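Long-range contact in putative branched chain amino acid ABC transporter, periplasmic amino acid-binding protein (Brucella ovis, PDB 4XFK), which probably serves as the periplasmic binding component of an ABC-type amino-acid transport system: residues Arg344-His348 with Ser392-Lys396. The protein carries 1 engineered substitution. Residues are numbered along the deposited sequence; the frame is centred on the assembly and turned at random.
Sequences RSDDH and SCSMK. With NA (sodium ion), chain E.
Met395 lays its thioether over one face of the His348 ring, in a contact of sulfur and methyl groups between the loop joining strands 339-343 and 350-360 and an extended stretch of the C-terminal tail. Met395 CE stands 3.4 Å from the His348 ring centroid, almost on the ring normal, a CH-pi contact. Met395 SD follows as a Met-aromatic contact, 3.8 Å from the same centroid and 23° off the normal. A bend at the last torsion of Met395 (chi3 -73°) turns the methyl over the ring, and the two side chains cross at about a right angle. The imidazole is itself fixed at its nitrogens: NE2 is hydrogen-bonded to Glu330 OE2 and ND1 to the backbone O of His131, while Phe132 stacks on the ring. Two residues earlier in the tail, Cys393 SG sits 3.3 Å from Asp346 O and also touches the CB of Asp347; no hydrogen bond joins the two segments. In this periplasmic binding protein, probably of the leucine-binding protein family, the loop is the turn of an antiparallel pair in the mixed sheet, and the tail passes alongside it after helix 382-385, with Cys393 and Met395 also touching Cys127. Within the 344-348 loop, Arg344 grips the Asp347 carboxylate side-on in a salt bridge, NE reaching OD1 at 2.9 Å and NH2 reaching OD2 at 2.8 Å. In one of its two conformers, Ser345 OG binds a sodium ion at 2.4 Å, five waters completing six ligands; one of these waters donates to Asp346 OD1, and another accepts from Ser345 N.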
ATOM      1  N   ARG A 344       6.972 -14.139   0.328  1.00  8.74           N
ATOM      2  CA  ARG A 344       8.090 -14.649   1.113  1.00  9.07           C
ATOM      3  C   ARG A 344       7.560 -15.342   2.364  1.00  8.59           C
ATOM      4  O   ARG A 344       6.777 -14.772   3.124  1.00  9.74           O
ATOM      5  CB  ARG A 344       9.044 -13.527   1.477  1.00  9.52           C
ATOM      6  CG  ARG A 344      10.251 -14.022   2.244  1.00  9.93           C
ATOM      7  CD  ARG A 344      11.367 -12.996   2.198  1.00 10.48           C
ATOM      8  NE  ARG A 344      10.978 -11.747   2.857  1.00  9.25           N
ATOM      9  CZ  ARG A 344      11.664 -10.614   2.762  1.00  8.62           C
ATOM     10  NH1 ARG A 344      12.757 -10.563   2.012  1.00 10.12           N
ATOM     11  NH2 ARG A 344      11.250  -9.529   3.400  1.00  9.54           N
ATOM     12  N   SER A 345       7.982 -16.578   2.594  1.00  9.16           N
ATOM     13  CA  SER A 345       7.403 -17.351   3.685  0.67  8.97           C
ATOM     14  C   SER A 345       7.890 -16.905   5.060  1.00  9.26           C
ATOM     15  O   SER A 345       7.158 -17.028   6.038  1.00 10.58           O
ATOM     16  CB  SER A 345       7.679 -18.837   3.492  0.67 11.21           C
ATOM     17  OG  SER A 345       9.067 -19.079   3.504  0.67 10.57           O
ATOM     18  N   ASP A 346       9.107 -16.364   5.132  1.00 10.34           N
ATOM     19  CA  ASP A 346       9.702 -16.016   6.417  1.00  9.97           C
ATOM     20  C   ASP A 346       8.859 -15.029   7.205  1.00 10.49           C
ATOM     21  O   ASP A 346       8.732 -15.145   8.430  1.00 11.83           O
ATOM     22  CB  ASP A 346      11.082 -15.387   6.225  1.00 12.02           C
ATOM     23  CG  ASP A 346      12.014 -16.238   5.404  1.00 15.37           C
ATOM     24  OD1 ASP A 346      11.671 -16.559   4.243  1.00 16.56           O
ATOM     25  OD2 ASP A 346      13.104 -16.570   5.922  1.00 18.70           O
ATOM     26  N   ASP A 347       8.311 -14.043   6.501  1.00  9.14           N
ATOM     27  CA  ASP A 347       7.683 -12.901   7.152  1.00  8.74           C
ATOM     28  C   ASP A 347       6.332 -12.557   6.541  1.00  8.08           C
ATOM     29  O   ASP A 347       5.619 -11.709   7.059  1.00  9.07           O
ATOM     30  CB  ASP A 347       8.615 -11.677   7.126  1.00  9.20           C
ATOM     31  CG  ASP A 347       9.037 -11.260   5.715  1.00  9.02           C
ATOM     32  OD1 ASP A 347       8.767 -11.978   4.726  1.00  9.15           O
ATOM     33  OD2 ASP A 347       9.674 -10.188   5.604  1.00  9.90           O
ATOM     34  N   HIS A 348       5.984 -13.228   5.448  1.00  7.98           N
ATOM     35  CA  HIS A 348       4.773 -12.916   4.684  1.00  7.57           C
ATOM     36  C   HIS A 348       4.752 -11.484   4.138  1.00  7.19           C
ATOM     37  O   HIS A 348       3.717 -10.810   4.128  1.00  8.14           O
ATOM     38  CB  HIS A 348       3.490 -13.267   5.454  1.00  7.88           C
ATOM     39  CG  HIS A 348       3.356 -14.728   5.736  1.00  7.49           C
ATOM     40  ND1 HIS A 348       2.375 -15.244   6.555  1.00  7.71           N
ATOM     41  CD2 HIS A 348       4.071 -15.788   5.289  1.00  7.56           C
ATOM     42  CE1 HIS A 348       2.502 -16.558   6.612  1.00  7.35           C
ATOM     43  NE2 HIS A 348       3.524 -16.913   5.854  1.00  7.94           N
ATOM     44  N   SER A 392      13.757  -8.433  13.698  1.00 15.94           N
ATOM     45  CA  SER A 392      12.715  -8.662  14.693  1.00 16.30           C
ATOM     46  C   SER A 392      11.665  -9.686  14.264  1.00 16.71           C
ATOM     47  O   SER A 392      10.738  -9.972  15.021  1.00 18.31           O
ATOM     48  CB  SER A 392      12.011  -7.345  15.014  1.00 17.95           C
ATOM     49  OG  SER A 392      11.387  -6.819  13.855  1.00 19.08           O
ATOM     50  N   CYS A 393      11.797 -10.223  13.053  1.00 15.34           N
ATOM     51  CA  CYS A 393      10.836 -11.194  12.534  1.00 16.07           C
ATOM     52  C   CYS A 393      11.036 -12.601  13.086  1.00 17.48           C
ATOM     53  O   CYS A 393      12.124 -13.174  12.989  1.00 18.14           O
ATOM     54  CB  CYS A 393      10.888 -11.241  11.003  1.00 17.79           C
ATOM     55  SG  CYS A 393      10.076 -12.683  10.255  1.00 21.34           S
ATOM     56  N   SER A 394       9.968 -13.147  13.653  1.00 18.65           N
ATOM     57  CA  SER A 394       9.903 -14.551  14.017  1.00 21.71           C
ATOM     58  C   SER A 394       8.507 -15.020  13.640  1.00 22.00           C
ATOM     59  O   SER A 394       7.526 -14.336  13.921  1.00 25.81           O
ATOM     60  CB  SER A 394      10.104 -14.720  15.517  1.00 24.47           C
ATOM     61  OG  SER A 394       9.013 -14.147  16.223  1.00 26.26           O
ATOM     62  N   MET A 395       8.397 -16.166  12.989  1.00 17.86           N
ATOM     63  CA  MET A 395       7.074 -16.674  12.654  1.00 15.45           C
ATOM     64  C   MET A 395       6.957 -18.123  13.080  1.00 15.84           C
ATOM     65  O   MET A 395       7.845 -18.932  12.825  1.00 17.62           O
ATOM     66  CB  MET A 395       6.772 -16.531  11.155  1.00 14.46           C
ATOM     67  CG  MET A 395       5.329 -16.894  10.756  1.00 12.66           C
ATOM     68  SD  MET A 395       5.186 -16.994   8.974  1.00 14.28           S
ATOM     69  CE  MET A 395       5.273 -15.263   8.571  1.00 13.29           C
ATOM     70  N   LYS A 396       5.853 -18.441  13.735  1.00 15.99           N
ATOM     71  CA  LYS A 396       5.557 -19.816  14.087  1.00 17.43           C
ATOM     72  C   LYS A 396       4.949 -20.552  12.896  1.00 16.91           C
ATOM     73  O   LYS A 396       4.036 -20.043  12.231  1.00 21.69           O
ATOM     74  CB  LYS A 396       4.617 -19.854  15.289  1.00 22.34           C
ATOM     75  CG  LYS A 396       5.211 -19.198  16.523  1.00 26.59           C
ATOM     76  CD  LYS A 396       4.234 -19.191  17.691  1.00 30.18           C
ATOM     77  CE  LYS A 396       4.814 -18.416  18.865  1.00 32.93           C
ATOM     78  NZ  LYS A 396       3.931 -18.460  20.063  1.00 34.80           N
TER
HETATM   79 NA    NA E 503      10.412 -19.951   1.680  1.00 24.99          NA
HETATM   80  O   HOH W   1       9.779 -17.821   0.633  1.00 15.59           O
HETATM   81  O   HOH W   2      12.142 -18.729   2.899  1.00 34.52           O
HETATM   82  O   HOH W   3       8.199 -20.779   0.657  1.00 36.86           O
HETATM   83  O   HOH W   4      11.751 -20.764  -0.241  1.00 36.94           O
HETATM   84  O   HOH W   5      10.972 -21.931   3.076  1.00 36.01           O